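Local coordinates for transcriptional regulator, LacI family (Lactobacillus brevis, PDB 3JY6), which probably regulates transcription by binding DNA at cis-regulatory sites, as other members of the LacI family do, at residues A15-Y20 with L42-A47; A47-E52 with S71-Q76; D65-Q70 with M86-V91; V158-Y163 with K189-L194. All blocks are in the same frame, centred on the assembly; numbering follows the deposited sequence.

How the interactions relate
Interactions 1, 2 and 3 lie in the lobe built on the six-stranded parallel sheet; interaction 4 lies in the other lobe, beside a four-stranded parallel sheet. The centres of interactions 1 and 2 are about 12 Å apart and the two share Ala-47, which ends one segment and starts another. Interaction 3 is about 13 Å from interaction 2, centre to centre, and their segments alternate along the chain. Interaction 4 comes last in sequence, its centre about 27 Å from that of interaction 3 but about 15 Å from that of interaction 1, where Tyr-20 touches Glu-190. The set thus samples both lobes of a periplasmic-binding-protein fold, and at interaction 1 the second subunit joins in.

Interaction 1 (A15-Y20 with L42-A47)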
# COMPACT_ATOMS: atom_id res chain seq x y z
N ALA A 15 -2.81 9.10 -7.59
CA ALA A 15 -3.57 8.35 -8.58
C ALA A 15 -4.37 7.23 -7.94
O ALA A 15 -5.55 7.04 -8.24
CB ALA A 15 -2.60 7.79 -9.65
N ASN A 16 -3.75 6.48 -7.05
CA ASN A 16 -4.43 5.36 -6.38
C ASN A 16 -3.64 4.99 -5.12
O ASN A 16 -2.45 4.67 -5.19
CB ASN A 16 -4.51 4.16 -7.32
CG ASN A 16 -5.44 3.07 -6.81
OD1 ASN A 16 -5.63 2.92 -5.60
ND2 ASN A 16 -6.00 2.30 -7.73
N ILE A 17 -4.29 5.03 -3.96
CA ILE A 17 -3.55 4.69 -2.76
C ILE A 17 -3.12 3.22 -2.67
O ILE A 17 -2.32 2.88 -1.80
CB ILE A 17 -4.33 5.06 -1.47
CG1 ILE A 17 -5.71 4.42 -1.47
CG2 ILE A 17 -4.40 6.58 -1.35
CD1 ILE A 17 -6.42 4.59 -0.16
N ASP A 18 -3.62 2.37 -3.56
CA ASP A 18 -3.20 0.96 -3.54
C ASP A 18 -1.75 0.84 -4.01
O ASP A 18 -1.11 -0.18 -3.78
CB ASP A 18 -4.05 0.10 -4.47
CG ASP A 18 -5.45 -0.09 -3.96
OD1 ASP A 18 -5.62 -0.34 -2.73
OD2 ASP A 18 -6.39 0.00 -4.78
N ASP A 19 -1.26 1.88 -4.69
CA ASP A 19 0.11 1.88 -5.18
C ASP A 19 1.06 2.26 -4.06
O ASP A 19 0.94 3.33 -3.47
CB ASP A 19 0.29 2.87 -6.34
CG ASP A 19 -0.63 2.58 -7.52
OD1 ASP A 19 -1.05 1.42 -7.69
OD2 ASP A 19 -0.93 3.53 -8.30
N TYR A 20 2.01 1.38 -3.78
CA TYR A 20 3.01 1.65 -2.75
C TYR A 20 3.72 2.97 -3.07
O TYR A 20 4.11 3.71 -2.17
CB TYR A 20 4.00 0.48 -2.71
CG TYR A 20 5.22 0.68 -1.84
CD1 TYR A 20 5.17 0.45 -0.46
CD2 TYR A 20 6.43 1.07 -2.40
CE1 TYR A 20 6.31 0.59 0.33
CE2 TYR A 20 7.57 1.22 -1.62
CZ TYR A 20 7.50 0.97 -0.26
OH TYR A 20 8.64 1.10 0.52
N LEU A 42 -3.94 13.29 2.63
CA LEU A 42 -4.00 12.41 1.48
C LEU A 42 -5.38 12.19 0.88
O LEU A 42 -6.35 11.87 1.58
CB LEU A 42 -3.36 11.05 1.82
CG LEU A 42 -3.14 10.02 0.70
CD1 LEU A 42 -2.35 10.61 -0.47
CD2 LEU A 42 -2.34 8.84 1.29
N PHE A 43 -5.46 12.38 -0.43
CA PHE A 43 -6.70 12.21 -1.18
C PHE A 43 -6.43 11.11 -2.21
O PHE A 43 -5.37 11.08 -2.83
CB PHE A 43 -7.07 13.51 -1.92
CG PHE A 43 -7.56 14.61 -1.01
CD1 PHE A 43 -8.91 14.75 -0.72
CD2 PHE A 43 -6.66 15.50 -0.42
CE1 PHE A 43 -9.37 15.76 0.14
CE2 PHE A 43 -7.10 16.50 0.44
CZ PHE A 43 -8.46 16.63 0.72
N ASP A 44 -7.42 10.23 -2.39
CA ASP A 44 -7.31 9.11 -3.31
C ASP A 44 -8.18 9.32 -4.57
O ASP A 44 -9.40 9.31 -4.51
CB ASP A 44 -7.72 7.83 -2.56
CG ASP A 44 -7.81 6.61 -3.45
OD1 ASP A 44 -6.98 6.45 -4.37
OD2 ASP A 44 -8.71 5.78 -3.19
N ALA A 45 -7.53 9.52 -5.71
CA ALA A 45 -8.26 9.71 -6.97
C ALA A 45 -8.92 8.40 -7.39
O ALA A 45 -9.84 8.38 -8.22
CB ALA A 45 -7.31 10.22 -8.05
N ASN A 46 -8.44 7.29 -6.82
CA ASN A 46 -9.01 5.97 -7.09
C ASN A 46 -9.14 5.68 -8.59
O ASN A 46 -10.10 5.07 -9.04
CB ASN A 46 -10.38 5.89 -6.39
CG ASN A 46 -10.88 4.46 -6.21
OD1 ASN A 46 -10.10 3.50 -6.20
ND2 ASN A 46 -12.19 4.32 -6.04
N ALA A 47 -8.15 6.13 -9.34
CA ALA A 47 -8.09 5.94 -10.79
C ALA A 47 -9.26 6.53 -11.56
O ALA A 47 -9.47 6.20 -12.73
CB ALA A 47 -7.96 4.45 -11.11
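Ala-15 and Ile-17 are each hydrogen-bonded to the end of strand 39-44 or the turn that follows it. Ala-47 N donates to Ala-15 O at 3.0 Å. Ile-17 N donates to Asp-44 OD1 at 3.1 Å, coming from above the carboxylate plane, 57° out of it. Asp-44 has CG anti to its backbone N (chi1 174°), which sets the carboxylate carbon against the loop. The same OD1 also takes a weak bond from Asn-46 N, so one oxygen links the loop to the turn after its own strand. Within 15-20, Asn-16 OD1 accepts from Asp-18 N at 2.9 Å, an Asx turn with a nearly straight N-H...O angle of 169°. It sits inside a type I turn from Asn-16 to Asp-19, just ahead of helix 20-34. In this Rossmann-like lobe 15-20 follows strand 9-14, and 42-47 holds the C-terminal end of the adjacent parallel strand 39-44, outermost in the sheet within this chain, whose Leu-42 is backbone-bonded to the second subunit. Lys-27 of that subunit forms a salt bridge with Asp-44 OD2 and hydrogen bonds with Asn-16 OD1 and Asn-46 OD1, which would favour an ionised Asp-44. Van der Waals contact centres on Ile-17, whose side chain crosses that of Asp-44 at about a right angle. Ile-17 CG1 lies 3.6 Å from Asp-44 CG, and Ile-17 CG2 is 3.7 Å from Asp-44 CB. That CG2 makes the apolar pair with Leu-42 CD2 at 4.0 Å, while Phe-26 of the second subunit packs on Ile-17. Ala-45 CB rests 3.6 Å from Ala-15 O.

Interaction 2 (A47-E52 with S71-Q76)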
# COMPACT_ATOMS: atom_id res chain seq x y z
N ALA A 47 -8.15 6.13 -9.34
CA ALA A 47 -8.09 5.94 -10.79
C ALA A 47 -9.26 6.53 -11.56
O ALA A 47 -9.47 6.20 -12.73
CB ALA A 47 -7.96 4.45 -11.11
N ASP A 48 -10.04 7.41 -10.93
CA ASP A 48 -11.17 8.03 -11.61
C ASP A 48 -10.93 9.53 -11.78
O ASP A 48 -10.77 10.27 -10.80
CB ASP A 48 -12.47 7.76 -10.84
CG ASP A 48 -13.69 8.34 -11.53
OD1 ASP A 48 -13.64 8.49 -12.77
OD2 ASP A 48 -14.69 8.62 -10.84
N ILE A 49 -10.87 9.98 -13.03
CA ILE A 49 -10.63 11.39 -13.31
C ILE A 49 -11.81 12.24 -12.87
O ILE A 49 -11.65 13.43 -12.60
CB ILE A 49 -10.33 11.62 -14.82
CG1 ILE A 49 -10.05 13.10 -15.09
CG2 ILE A 49 -11.50 11.14 -15.67
CD1 ILE A 49 -8.83 13.64 -14.38
N GLU A 50 -13.00 11.64 -12.80
CA GLU A 50 -14.18 12.37 -12.34
C GLU A 50 -14.11 12.51 -10.82
O GLU A 50 -14.45 13.55 -10.25
CB GLU A 50 -15.46 11.61 -12.72
CG GLU A 50 -15.91 11.83 -14.15
CD GLU A 50 -15.89 13.30 -14.53
OE1 GLU A 50 -14.82 13.79 -14.95
OE2 GLU A 50 -16.93 13.97 -14.38
N ARG A 51 -13.65 11.45 -10.17
CA ARG A 51 -13.50 11.44 -8.73
C ARG A 51 -12.55 12.57 -8.37
O ARG A 51 -12.79 13.36 -7.45
CB ARG A 51 -12.94 10.10 -8.26
CG ARG A 51 -12.71 9.99 -6.76
CD ARG A 51 -13.96 10.31 -5.95
NE ARG A 51 -13.70 10.18 -4.52
CZ ARG A 51 -14.51 10.64 -3.56
NH1 ARG A 51 -15.64 11.26 -3.88
NH2 ARG A 51 -14.17 10.48 -2.28
N GLU A 52 -11.46 12.65 -9.12
CA GLU A 52 -10.46 13.67 -8.90
C GLU A 52 -11.05 15.09 -8.93
O GLU A 52 -10.69 15.93 -8.10
CB GLU A 52 -9.36 13.52 -9.96
CG GLU A 52 -8.24 14.52 -9.84
CD GLU A 52 -6.97 14.04 -10.54
OE1 GLU A 52 -6.00 14.83 -10.60
OE2 GLU A 52 -6.93 12.89 -11.01
N SER A 71 -1.55 12.87 -9.91
CA SER A 71 -2.69 12.27 -10.58
C SER A 71 -2.89 12.65 -12.05
O SER A 71 -1.96 13.11 -12.71
CB SER A 71 -3.96 12.56 -9.78
OG SER A 71 -3.74 13.66 -8.92
N PHE A 72 -4.12 12.47 -12.53
CA PHE A 72 -4.48 12.69 -13.94
C PHE A 72 -4.86 14.09 -14.44
O PHE A 72 -4.73 14.36 -15.63
CB PHE A 72 -5.62 11.74 -14.29
CG PHE A 72 -5.58 10.44 -13.54
CD1 PHE A 72 -4.59 9.50 -13.80
CD2 PHE A 72 -6.55 10.15 -12.58
CE1 PHE A 72 -4.57 8.27 -13.11
CE2 PHE A 72 -6.54 8.94 -11.88
CZ PHE A 72 -5.55 8.00 -12.15
N SER A 73 -5.35 14.96 -13.57
CA SER A 73 -5.77 16.31 -13.97
C SER A 73 -4.76 17.14 -14.75
O SER A 73 -3.62 17.32 -14.30
CB SER A 73 -6.21 17.11 -12.75
OG SER A 73 -7.41 16.61 -12.20
N ASN A 74 -5.18 17.66 -15.90
CA ASN A 74 -4.31 18.52 -16.69
C ASN A 74 -4.48 19.93 -16.10
O ASN A 74 -5.35 20.15 -15.24
CB ASN A 74 -4.72 18.55 -18.18
CG ASN A 74 -4.57 17.21 -18.87
OD1 ASN A 74 -3.51 16.58 -18.81
ND2 ASN A 74 -5.62 16.78 -19.56
N PRO A 75 -3.66 20.88 -16.53
CA PRO A 75 -3.76 22.25 -16.02
C PRO A 75 -5.09 22.95 -16.31
O PRO A 75 -5.53 23.75 -15.48
CB PRO A 75 -2.57 22.94 -16.67
CG PRO A 75 -1.56 21.82 -16.75
CD PRO A 75 -2.40 20.69 -17.27
N GLN A 76 -5.72 22.67 -17.45
CA GLN A 76 -7.00 23.30 -17.78
C GLN A 76 -8.03 22.97 -16.70
O GLN A 76 -8.84 23.82 -16.31
CB GLN A 76 -7.53 22.82 -19.15
CG GLN A 76 -8.63 23.73 -19.72
CD GLN A 76 -9.47 23.07 -20.81
OE1 GLN A 76 -9.01 22.18 -21.52
NE2 GLN A 76 -10.71 23.51 -20.93
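The backbones come nearest at Ile-49 and Phe-72, whose CA atoms are 6.3 Å apart where the first turn of helix 49-60 faces the loop ahead of helix 75-82. Glu-52 carries the polar part. Its CG is anti to the backbone N (chi1 -180°); from there the extended chain carries the carboxylate to the facing loop. Glu-52 OE1 accepts twice from Ser-73: from its N at 3.0 Å and from its OG at 2.8 Å, both on the same face of the carboxylate plane. Glu-52 OE2 takes Phe-72 N at 3.2 Å through its syn lone pair. Three bonds thus grip the two oxygens and should fix the rotation of the carboxylate. Ser-71 CB presses close from a third residue, 3.2 Å from Glu-52 OE1. Apolar contacts flank the carboxylate. Ile-49 CD1 meets Phe-72 CB at 3.7 Å, its side chain slanting across that of Phe-72. The far rim of the phenyl ring reaches the backbone of Ala-47, with Phe-72 CZ 3.5 Å from Ala-47 CA near the ring plane. Asp-48 is the N-cap of the helix, its carboxylate accepting weak bonds from Glu-50 N and Arg-51 N. Among the neighbouring elements, Ser-71 OG bonds to Ile-13 O of strand 9-14 and Phe-72 also touches Ala-15, so the loop after strand 66-70 is held between helix 49-60 and the end of strand 9-14.

Interaction 3 (D65-Q70 with M86-V91); sequences DGLILQ and MPVVSV
Ser-90 turns OG anti to its backbone N (chi1 -155°), toward Leu-69 O, while Met-86 has CG between its N and carbonyl carbon (chi1 71°), over Gly-66. The two strands are the parallel pair of a beta-alpha-beta unit, with helix 75-82 between them in sequence, and their axes diverge by 19°. Leu-67 is paired with Val-88, Ile-68 with Val-89 and Leu-69 with Ser-90. The ladder runs from Leu-67 N to Pro-87 O, Val-89 N to Leu-67 O, and Leu-69 N to Val-89 O, the last at 2.7 Å. Leu-69 O accepts from two donors on opposite faces of its plane: Val-91 N at 2.8 Å and Ser-90 OG at 3.2 Å. An alanine at Ser-90 would probably leave Leu-69 O with Val-91 N as its single donor across this pair, and one face of that carbonyl without its hydroxyl. Leu-67, Leu-69, Val-88 and Ser-90 share one face of the sheet, where Trp-100 touches Val-88 and Ser-90. Ile-68 and Val-89 point to the other face, against helices 20-34 and 236-251 respectively; Ile-68 also lies beside Val-91, with Ile-68 CG2 3.9 Å from Val-91 CG2. Gly-66 N is buried without a partner. Met-86 SD sits 3.6 Å from Gly-66 C, beside the start of the strand pair.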
# COMPACT_ATOMS: atom_id res chain seq x y z
N ASP A 65 -3.86 25.03 1.84
CA ASP A 65 -2.87 26.00 1.40
C ASP A 65 -1.98 25.59 0.25
O ASP A 65 -1.13 26.37 -0.18
CB ASP A 65 -2.01 26.45 2.57
CG ASP A 65 -2.81 27.19 3.64
OD1 ASP A 65 -3.95 27.63 3.36
OD2 ASP A 65 -2.30 27.33 4.77
N GLY A 66 -2.18 24.39 -0.27
CA GLY A 66 -1.35 23.92 -1.37
C GLY A 66 -1.82 22.60 -1.93
O GLY A 66 -2.56 21.86 -1.28
N LEU A 67 -1.36 22.29 -3.14
CA LEU A 67 -1.74 21.07 -3.80
C LEU A 67 -0.52 20.38 -4.41
O LEU A 67 0.24 20.99 -5.16
CB LEU A 67 -2.76 21.36 -4.92
CG LEU A 67 -3.12 20.20 -5.87
CD1 LEU A 67 -3.73 19.07 -5.07
CD2 LEU A 67 -4.07 20.67 -6.95
N ILE A 68 -0.33 19.11 -4.06
CA ILE A 68 0.74 18.33 -4.64
C ILE A 68 -0.03 17.32 -5.48
O ILE A 68 -0.83 16.53 -4.96
CB ILE A 68 1.61 17.66 -3.58
CG1 ILE A 68 2.27 18.73 -2.71
CG2 ILE A 68 2.66 16.80 -4.26
CD1 ILE A 68 3.26 18.22 -1.69
N LEU A 69 0.20 17.37 -6.78
CA LEU A 69 -0.54 16.52 -7.71
C LEU A 69 0.21 15.33 -8.30
O LEU A 69 1.17 15.50 -9.05
CB LEU A 69 -1.06 17.41 -8.83
CG LEU A 69 -2.13 16.92 -9.81
CD1 LEU A 69 -3.45 16.72 -9.07
CD2 LEU A 69 -2.29 17.97 -10.92
N GLN A 70 -0.23 14.13 -7.95
CA GLN A 70 0.40 12.92 -8.48
C GLN A 70 -0.74 12.15 -9.14
O GLN A 70 -0.89 10.94 -8.93
CB GLN A 70 1.03 12.10 -7.35
CG GLN A 70 1.98 10.98 -7.81
CD GLN A 70 1.32 9.62 -7.85
OE1 GLN A 70 0.82 9.13 -6.83
NE2 GLN A 70 1.33 8.99 -9.02
N MET A 86 -4.17 28.47 -4.88
CA MET A 86 -3.08 27.89 -4.11
C MET A 86 -1.95 27.37 -4.98
O MET A 86 -2.17 26.95 -6.12
CB MET A 86 -3.60 26.75 -3.23
CG MET A 86 -4.02 25.48 -3.98
SD MET A 86 -4.84 24.20 -2.96
CE MET A 86 -6.49 24.94 -2.76
N PRO A 87 -0.71 27.41 -4.47
CA PRO A 87 0.43 26.91 -5.23
C PRO A 87 0.25 25.43 -5.54
O PRO A 87 -0.39 24.70 -4.77
CB PRO A 87 1.62 27.20 -4.32
CG PRO A 87 1.01 27.20 -2.92
CD PRO A 87 -0.30 27.93 -3.15
N VAL A 88 0.81 24.99 -6.65
CA VAL A 88 0.70 23.60 -7.08
C VAL A 88 2.05 23.03 -7.49
O VAL A 88 2.89 23.75 -8.05
CB VAL A 88 -0.23 23.47 -8.32
CG1 VAL A 88 -0.39 22.01 -8.72
CG2 VAL A 88 -1.61 24.10 -8.01
N VAL A 89 2.27 21.75 -7.20
CA VAL A 89 3.48 21.06 -7.61
C VAL A 89 3.00 19.70 -8.11
O VAL A 89 2.18 19.06 -7.46
CB VAL A 89 4.49 20.82 -6.45
CG1 VAL A 89 5.69 20.02 -6.96
CG2 VAL A 89 5.00 22.14 -5.92
N SER A 90 3.49 19.27 -9.27
CA SER A 90 3.09 17.98 -9.82
C SER A 90 4.23 16.97 -9.66
O SER A 90 5.41 17.33 -9.62
CB SER A 90 2.72 18.15 -11.30
OG SER A 90 1.83 17.12 -11.71
N VAL A 91 3.87 15.70 -9.54
CA VAL A 91 4.87 14.66 -9.36
C VAL A 91 4.61 13.42 -10.21
O VAL A 91 3.46 12.99 -10.38
CB VAL A 91 4.94 14.20 -7.88
CG1 VAL A 91 6.08 13.19 -7.69
CG2 VAL A 91 5.14 15.41 -6.98

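Interaction 4 (V158-Y163 with K189-L194)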
# COMPACT_ATOMS: atom_id res chain seq x y z
N VAL A 158 -1.94 -4.25 -20.93
CA VAL A 158 -2.99 -4.74 -20.05
C VAL A 158 -3.92 -3.55 -19.82
O VAL A 158 -3.47 -2.42 -19.68
CB VAL A 158 -2.42 -5.18 -18.68
CG1 VAL A 158 -3.53 -5.70 -17.79
CG2 VAL A 158 -1.36 -6.26 -18.88
N SER A 159 -5.23 -3.81 -19.81
CA SER A 159 -6.21 -2.75 -19.59
C SER A 159 -6.57 -2.74 -18.11
O SER A 159 -7.26 -3.65 -17.63
CB SER A 159 -7.46 -3.00 -20.43
OG SER A 159 -7.15 -3.09 -21.82
N GLU A 160 -6.10 -1.73 -17.38
CA GLU A 160 -6.38 -1.66 -15.95
C GLU A 160 -7.88 -1.69 -15.64
O GLU A 160 -8.28 -2.12 -14.56
CB GLU A 160 -5.74 -0.40 -15.34
CG GLU A 160 -4.22 -0.46 -15.26
CD GLU A 160 -3.63 0.70 -14.48
OE1 GLU A 160 -4.10 0.96 -13.34
OE2 GLU A 160 -2.70 1.36 -14.99
N SER A 161 -8.69 -1.25 -16.60
CA SER A 161 -10.15 -1.23 -16.46
C SER A 161 -10.79 -2.60 -16.57
O SER A 161 -11.67 -2.95 -15.78
CB SER A 161 -10.77 -0.32 -17.53
OG SER A 161 -10.45 -0.79 -18.83
N SER A 162 -10.37 -3.39 -17.55
CA SER A 162 -10.94 -4.70 -17.75
C SER A 162 -9.95 -5.67 -18.36
O SER A 162 -9.71 -5.67 -19.57
CB SER A 162 -12.16 -4.61 -18.67
OG SER A 162 -11.77 -4.26 -19.99
N TYR A 163 -9.35 -6.49 -17.51
CA TYR A 163 -8.38 -7.49 -17.94
C TYR A 163 -8.63 -8.75 -17.15
O TYR A 163 -9.15 -8.69 -16.03
CB TYR A 163 -6.95 -7.01 -17.70
CG TYR A 163 -6.53 -6.95 -16.24
CD1 TYR A 163 -6.82 -5.83 -15.45
CD2 TYR A 163 -5.87 -8.02 -15.63
CE1 TYR A 163 -6.44 -5.77 -14.11
CE2 TYR A 163 -5.48 -7.98 -14.29
CZ TYR A 163 -5.77 -6.85 -13.53
OH TYR A 163 -5.38 -6.80 -12.22
N LYS A 189 5.18 -1.18 -14.66
CA LYS A 189 4.47 -0.74 -13.46
C LYS A 189 4.58 -1.81 -12.39
O LYS A 189 4.52 -3.00 -12.67
CB LYS A 189 2.99 -0.46 -13.79
CG LYS A 189 2.23 0.24 -12.67
CD LYS A 189 0.78 0.53 -13.03
CE LYS A 189 0.05 1.27 -11.90
NZ LYS A 189 -1.38 1.59 -12.21
N GLU A 190 4.71 -1.36 -11.15
CA GLU A 190 4.85 -2.27 -10.02
C GLU A 190 3.78 -3.37 -9.90
O GLU A 190 4.11 -4.54 -9.69
CB GLU A 190 4.94 -1.45 -8.73
CG GLU A 190 5.18 -2.27 -7.47
CD GLU A 190 6.02 -1.53 -6.42
OE1 GLU A 190 5.72 -0.36 -6.10
OE2 GLU A 190 6.98 -2.14 -5.92
N ARG A 191 2.51 -3.01 -10.04
CA ARG A 191 1.43 -3.99 -9.90
C ARG A 191 1.56 -5.21 -10.80
O ARG A 191 1.29 -6.33 -10.37
CB ARG A 191 0.07 -3.32 -10.14
CG ARG A 191 -0.05 -2.62 -11.49
CD ARG A 191 -1.40 -1.91 -11.59
NE ARG A 191 -2.51 -2.86 -11.52
CZ ARG A 191 -3.79 -2.52 -11.55
NH1 ARG A 191 -4.14 -1.24 -11.65
NH2 ARG A 191 -4.73 -3.46 -11.48
N TRP A 192 1.96 -4.99 -12.04
CA TRP A 192 2.11 -6.09 -12.99
C TRP A 192 3.24 -7.02 -12.56
O TRP A 192 3.12 -8.24 -12.70
CB TRP A 192 2.37 -5.52 -14.38
CG TRP A 192 1.24 -4.65 -14.89
CD1 TRP A 192 1.36 -3.49 -15.61
CD2 TRP A 192 -0.16 -4.85 -14.68
NE1 TRP A 192 0.11 -2.96 -15.86
CE2 TRP A 192 -0.84 -3.77 -15.31
CE3 TRP A 192 -0.92 -5.84 -14.04
CZ2 TRP A 192 -2.24 -3.65 -15.30
CZ3 TRP A 192 -2.32 -5.71 -14.03
CH2 TRP A 192 -2.96 -4.63 -14.66
N LEU A 193 4.32 -6.46 -12.02
CA LEU A 193 5.43 -7.28 -11.58
C LEU A 193 4.97 -8.11 -10.38
O LEU A 193 5.27 -9.30 -10.28
CB LEU A 193 6.63 -6.38 -11.20
CG LEU A 193 8.00 -7.01 -10.93
CD1 LEU A 193 9.09 -6.01 -11.25
CD2 LEU A 193 8.09 -7.47 -9.48
N LEU A 194 4.18 -7.49 -9.50
CA LEU A 194 3.70 -8.15 -8.30
C LEU A 194 2.64 -9.20 -8.58
O LEU A 194 2.56 -10.20 -7.89
CB LEU A 194 3.12 -7.13 -7.30
CG LEU A 194 4.02 -6.00 -6.80
CD1 LEU A 194 3.20 -5.01 -6.01
CD2 LEU A 194 5.15 -6.56 -5.95
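Glu-160 OE1 is gripped by two cations of 189-194: Arg-191 NH1 at 2.8 Å and Lys-189 NZ at 3.0 Å. This salt-bridge network joins the loop after strand 152-158 to the start of helix 190-196 in the lobe with the four-stranded parallel sheet. Lys-189, fully extended, meets the glutamate tip to tip and adds a weak bond to OE2, which Arg-139 and Ser-131 also hold. The carboxylate and guanidinium planes are 69° apart. An alanine at Glu-160 would probably leave Lys-189, Arg-191 and Arg-139 without their shared anion, and open a gap beside Trp-192 where CG now packs. Trp-192 carries the aromatic part of the contact. The edge of its six-membered ring points at the face of Tyr-163, a T-shaped pair with centroids 5.1 Å apart and planes at 88°. Val-158 CB lies over one face of that six-membered ring in a CH-pi contact, and Arg-191 CG lies over the opposite face of the indole. Polar ends find mates nearby: Trp-192 NE1 bonds to Ser-131, and Tyr-163 OH to Glu-195, with a weak bond from Arg-191 NH2. Val-158 CG1 comes within 3.4 Å of Trp-192 CH2.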